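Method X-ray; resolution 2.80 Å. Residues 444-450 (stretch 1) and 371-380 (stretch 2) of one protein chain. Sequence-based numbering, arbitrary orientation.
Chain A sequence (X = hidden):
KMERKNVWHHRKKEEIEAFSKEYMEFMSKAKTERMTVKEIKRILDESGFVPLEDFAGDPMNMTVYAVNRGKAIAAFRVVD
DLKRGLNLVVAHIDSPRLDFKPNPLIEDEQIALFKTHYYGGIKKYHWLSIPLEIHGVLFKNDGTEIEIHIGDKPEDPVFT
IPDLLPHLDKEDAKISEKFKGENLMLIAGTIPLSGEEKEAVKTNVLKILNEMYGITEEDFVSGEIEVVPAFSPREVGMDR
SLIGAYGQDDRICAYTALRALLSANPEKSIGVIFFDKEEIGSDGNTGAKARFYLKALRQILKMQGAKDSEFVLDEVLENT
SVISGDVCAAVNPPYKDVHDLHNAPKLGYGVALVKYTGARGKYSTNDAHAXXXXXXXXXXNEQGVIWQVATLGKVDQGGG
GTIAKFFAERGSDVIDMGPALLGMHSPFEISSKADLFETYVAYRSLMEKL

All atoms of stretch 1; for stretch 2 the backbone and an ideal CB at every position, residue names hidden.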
# COMPACT_ATOMS: atom_id res chain seq x y z
N ARG A 444 56.93 6.96 1.13
CA ARG A 444 58.34 7.31 1.00
C ARG A 444 59.13 6.21 0.32
O ARG A 444 59.89 6.46 -0.61
CB ARG A 444 58.94 7.59 2.37
CG ARG A 444 60.44 7.83 2.34
CD ARG A 444 60.99 8.10 3.73
NE ARG A 444 62.45 8.13 3.72
CZ ARG A 444 63.20 8.46 4.77
NH1 ARG A 444 62.63 8.80 5.92
NH2 ARG A 444 64.52 8.46 4.66
N SER A 445 58.95 4.98 0.80
CA SER A 445 59.66 3.85 0.23
C SER A 445 59.14 3.48 -1.15
O SER A 445 59.79 2.74 -1.88
CB SER A 445 59.58 2.66 1.18
OG SER A 445 58.24 2.39 1.55
N LEU A 446 57.97 3.99 -1.52
CA LEU A 446 57.43 3.69 -2.84
C LEU A 446 57.99 4.68 -3.86
O LEU A 446 58.17 4.34 -5.04
CB LEU A 446 55.91 3.76 -2.85
CG LEU A 446 55.17 2.49 -2.43
CD1 LEU A 446 53.68 2.77 -2.38
CD2 LEU A 446 55.47 1.36 -3.41
N MSE A 447 58.26 5.90 -3.41
CA MSE A 447 58.83 6.91 -4.30
C MSE A 447 60.29 6.56 -4.53
O MSE A 447 60.84 6.77 -5.61
CB MSE A 447 58.75 8.29 -3.66
CG MSE A 447 57.36 8.74 -3.29
SE MSE A 447 57.40 10.41 -2.31
CE MSE A 447 56.38 11.50 -3.53
N GLU A 448 60.91 6.00 -3.49
CA GLU A 448 62.31 5.61 -3.51
C GLU A 448 62.63 4.34 -4.28
O GLU A 448 63.64 4.28 -4.99
CB GLU A 448 62.84 5.43 -2.08
CG GLU A 448 63.09 6.71 -1.31
CD GLU A 448 63.52 6.45 0.14
OE1 GLU A 448 63.93 7.42 0.82
OE2 GLU A 448 63.43 5.29 0.60
N LYS A 449 61.78 3.33 -4.16
CA LYS A 449 62.04 2.05 -4.79
C LYS A 449 61.25 1.67 -6.05
O LYS A 449 61.60 0.69 -6.70
CB LYS A 449 61.90 0.94 -3.75
CG LYS A 449 62.61 1.22 -2.42
CD LYS A 449 64.05 0.72 -2.40
CE LYS A 449 64.98 1.53 -3.28
NZ LYS A 449 65.23 2.90 -2.76
N LEU A 450 60.19 2.40 -6.40
CA LEU A 450 59.45 2.02 -7.60
C LEU A 450 60.21 2.41 -8.87
O LEU A 450 60.34 1.55 -9.77
CB LEU A 450 58.05 2.65 -7.65
CG LEU A 450 56.90 1.82 -7.06
CD1 LEU A 450 55.58 2.29 -7.63
CD2 LEU A 450 57.09 0.35 -7.37
OXT LEU A 450 60.68 3.56 -8.93
N UNK A 371 50.19 -6.92 -12.71
CA UNK A 371 51.62 -6.63 -12.83
C UNK A 371 52.03 -5.46 -11.94
O UNK A 371 53.06 -5.53 -11.26
CB UNK A 371 51.98 -6.33 -14.29
N UNK A 372 51.24 -4.40 -11.93
CA UNK A 372 51.56 -3.24 -11.11
C UNK A 372 51.39 -3.54 -9.62
O UNK A 372 52.20 -3.12 -8.79
CB UNK A 372 50.68 -2.05 -11.51
N UNK A 373 50.34 -4.27 -9.26
CA UNK A 373 50.14 -4.62 -7.86
C UNK A 373 51.34 -5.47 -7.43
O UNK A 373 51.78 -5.43 -6.28
CB UNK A 373 48.82 -5.36 -7.65
N UNK A 374 51.87 -6.24 -8.38
CA UNK A 374 53.02 -7.09 -8.11
C UNK A 374 54.21 -6.20 -7.75
O UNK A 374 54.85 -6.39 -6.72
CB UNK A 374 53.34 -7.98 -9.31
N UNK A 375 54.49 -5.23 -8.60
CA UNK A 375 55.60 -4.31 -8.37
C UNK A 375 55.46 -3.57 -7.04
O UNK A 375 56.45 -3.38 -6.33
CB UNK A 375 55.69 -3.30 -9.52
N UNK A 376 54.24 -3.17 -6.70
CA UNK A 376 54.01 -2.45 -5.45
C UNK A 376 54.14 -3.40 -4.26
O UNK A 376 54.67 -3.02 -3.22
CB UNK A 376 52.63 -1.79 -5.46
N UNK A 377 53.67 -4.63 -4.42
CA UNK A 377 53.73 -5.60 -3.35
C UNK A 377 55.17 -5.94 -3.00
O UNK A 377 55.49 -6.20 -1.84
CB UNK A 377 52.96 -6.87 -3.74
N UNK A 378 56.04 -5.93 -4.01
CA UNK A 378 57.45 -6.24 -3.82
C UNK A 378 58.14 -5.17 -2.98
O UNK A 378 58.75 -5.48 -1.95
CB UNK A 378 58.15 -6.38 -5.17
N UNK A 379 58.04 -3.92 -3.41
CA UNK A 379 58.64 -2.81 -2.68
C UNK A 379 58.21 -2.83 -1.21
O UNK A 379 59.05 -2.82 -0.30
CB UNK A 379 58.26 -1.48 -3.33
N UNK A 380 56.90 -2.86 -0.99
CA UNK A 380 56.35 -2.86 0.36
C UNK A 380 56.97 -3.94 1.23
O UNK A 380 57.65 -3.64 2.21
CB UNK A 380 54.83 -3.05 0.31

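Stretch 2 is helical throughout, with phi/psi near -60/-40, so glycine and proline are poor guesses at most positions. It meets the end of the stretch 1 helix at 112°, the axes 9.8 Å apart at their closest.

Position 371 lies beyond the reach of stretch 1, which sets no preference there; it is Glu 371.

At 372 the CB points sideways and nothing of stretch 1 lies within 5.5 Å of it. A small residue would fall short, whereas a long apolar or aromatic one could reach the leucine at the chain end. The residue is Phe 372, chi1 t, and its CE2 comes 4.1 Å from Leu 450 CD1, the ring oblique to that methyl.

Positions 373 and 374 are out of reach; they are Val 373 and Ala 374.

Position 375 points toward stretch 1, its ideal CB 4.5 Å from Leu 450 CD2, and the C-terminal carboxylate of Leu 450 lies farther out. An apolar residue could cover the methyl; a long basic one could do so and also bring charge toward the carboxylate. Arg 375 takes the second course. Its NH2 stands 3.7 Å from Leu 450 O, which sits at the guanidinium edge near its plane, a favourable electrostatic approach but too long to be a hydrogen bond.

At 376 the CB is sideways, 4.7 Å from Leu 446 CD2 and 5.3 Å from Leu 450 CD2. These methyls favour an apolar residue, and valine, isoleucine or leucine would all be reasonable. Val 376 places CG1 4.1 Å from Leu 446 CD2.

Position 377 points away and 378 sideways without contact, so stretch 1 constrains neither; they are Arg 377 and Lys 378.

Position 379 is the tightest. Its CB points toward stretch 1, with Leu 446 CD2 at 4.0 Å, Lys 449 CB at 4.4 Å and Leu 450 CD2 at 4.6 Å from the ideal CB. So close an approach suits a compact apolar side chain: valine or isoleucine would fill it. Val 379 sets CG1 3.8 Å from Leu 446 CD2 and 3.6 Å from Lys 449 CB, while CG2 meets Leu 450 CD2 at 3.6 Å. CG1 also lies 3.3 Å from Ser 445 O, a carbonyl already accepting from Lys 449 N within its own helix.

At 380 the sideways CB has nothing of stretch 1 within 5.5 Å, so contact requires length: leucine, methionine or phenylalanine. Leu 380, rotamer m,t, brings CD2 to 4.3 Å from Leu 446 CG.

Stretch 2 (371-380) EFVARVRKVL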
# COMPACT_ATOMS: atom_id res chain seq x y z
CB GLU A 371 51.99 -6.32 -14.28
CG GLU A 371 50.83 -6.27 -15.26
CD GLU A 371 50.27 -7.64 -15.58
OE1 GLU A 371 50.98 -8.45 -16.22
OE2 GLU A 371 49.12 -7.91 -15.18
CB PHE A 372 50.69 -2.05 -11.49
CG PHE A 372 51.15 -0.75 -10.90
CD1 PHE A 372 50.24 0.15 -10.37
CD2 PHE A 372 52.51 -0.44 -10.87
CE1 PHE A 372 50.68 1.36 -9.81
CE2 PHE A 372 52.96 0.76 -10.32
CZ PHE A 372 52.05 1.66 -9.79
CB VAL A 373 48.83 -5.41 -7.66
CG1 VAL A 373 48.63 -5.72 -6.18
CG2 VAL A 373 47.65 -4.61 -8.20
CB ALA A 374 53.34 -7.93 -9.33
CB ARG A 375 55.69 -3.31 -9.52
CG ARG A 375 56.08 -3.94 -10.85
CD ARG A 375 56.03 -2.92 -11.96
NE ARG A 375 56.88 -1.77 -11.67
CZ ARG A 375 56.82 -0.61 -12.32
NH1 ARG A 375 55.95 -0.45 -13.31
NH2 ARG A 375 57.64 0.38 -11.99
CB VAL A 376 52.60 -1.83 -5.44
CG1 VAL A 376 52.32 -1.17 -4.08
CG2 VAL A 376 52.48 -0.81 -6.55
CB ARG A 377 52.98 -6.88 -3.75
CG ARG A 377 52.20 -7.51 -2.62
CD ARG A 377 52.76 -8.86 -2.19
NE ARG A 377 52.67 -9.84 -3.26
CZ ARG A 377 52.76 -11.15 -3.08
NH1 ARG A 377 52.95 -11.65 -1.86
NH2 ARG A 377 52.69 -11.97 -4.13
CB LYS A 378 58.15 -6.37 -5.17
CG LYS A 378 59.50 -7.07 -5.13
CD LYS A 378 60.02 -7.31 -6.54
CE LYS A 378 61.28 -8.18 -6.55
NZ LYS A 378 62.45 -7.50 -5.92
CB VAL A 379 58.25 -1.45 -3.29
CG1 VAL A 379 58.76 -0.32 -2.40
CG2 VAL A 379 58.82 -1.30 -4.69
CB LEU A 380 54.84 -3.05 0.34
CG LEU A 380 54.01 -1.90 -0.24
CD1 LEU A 380 52.53 -2.26 -0.15
CD2 LEU A 380 54.30 -0.60 0.50
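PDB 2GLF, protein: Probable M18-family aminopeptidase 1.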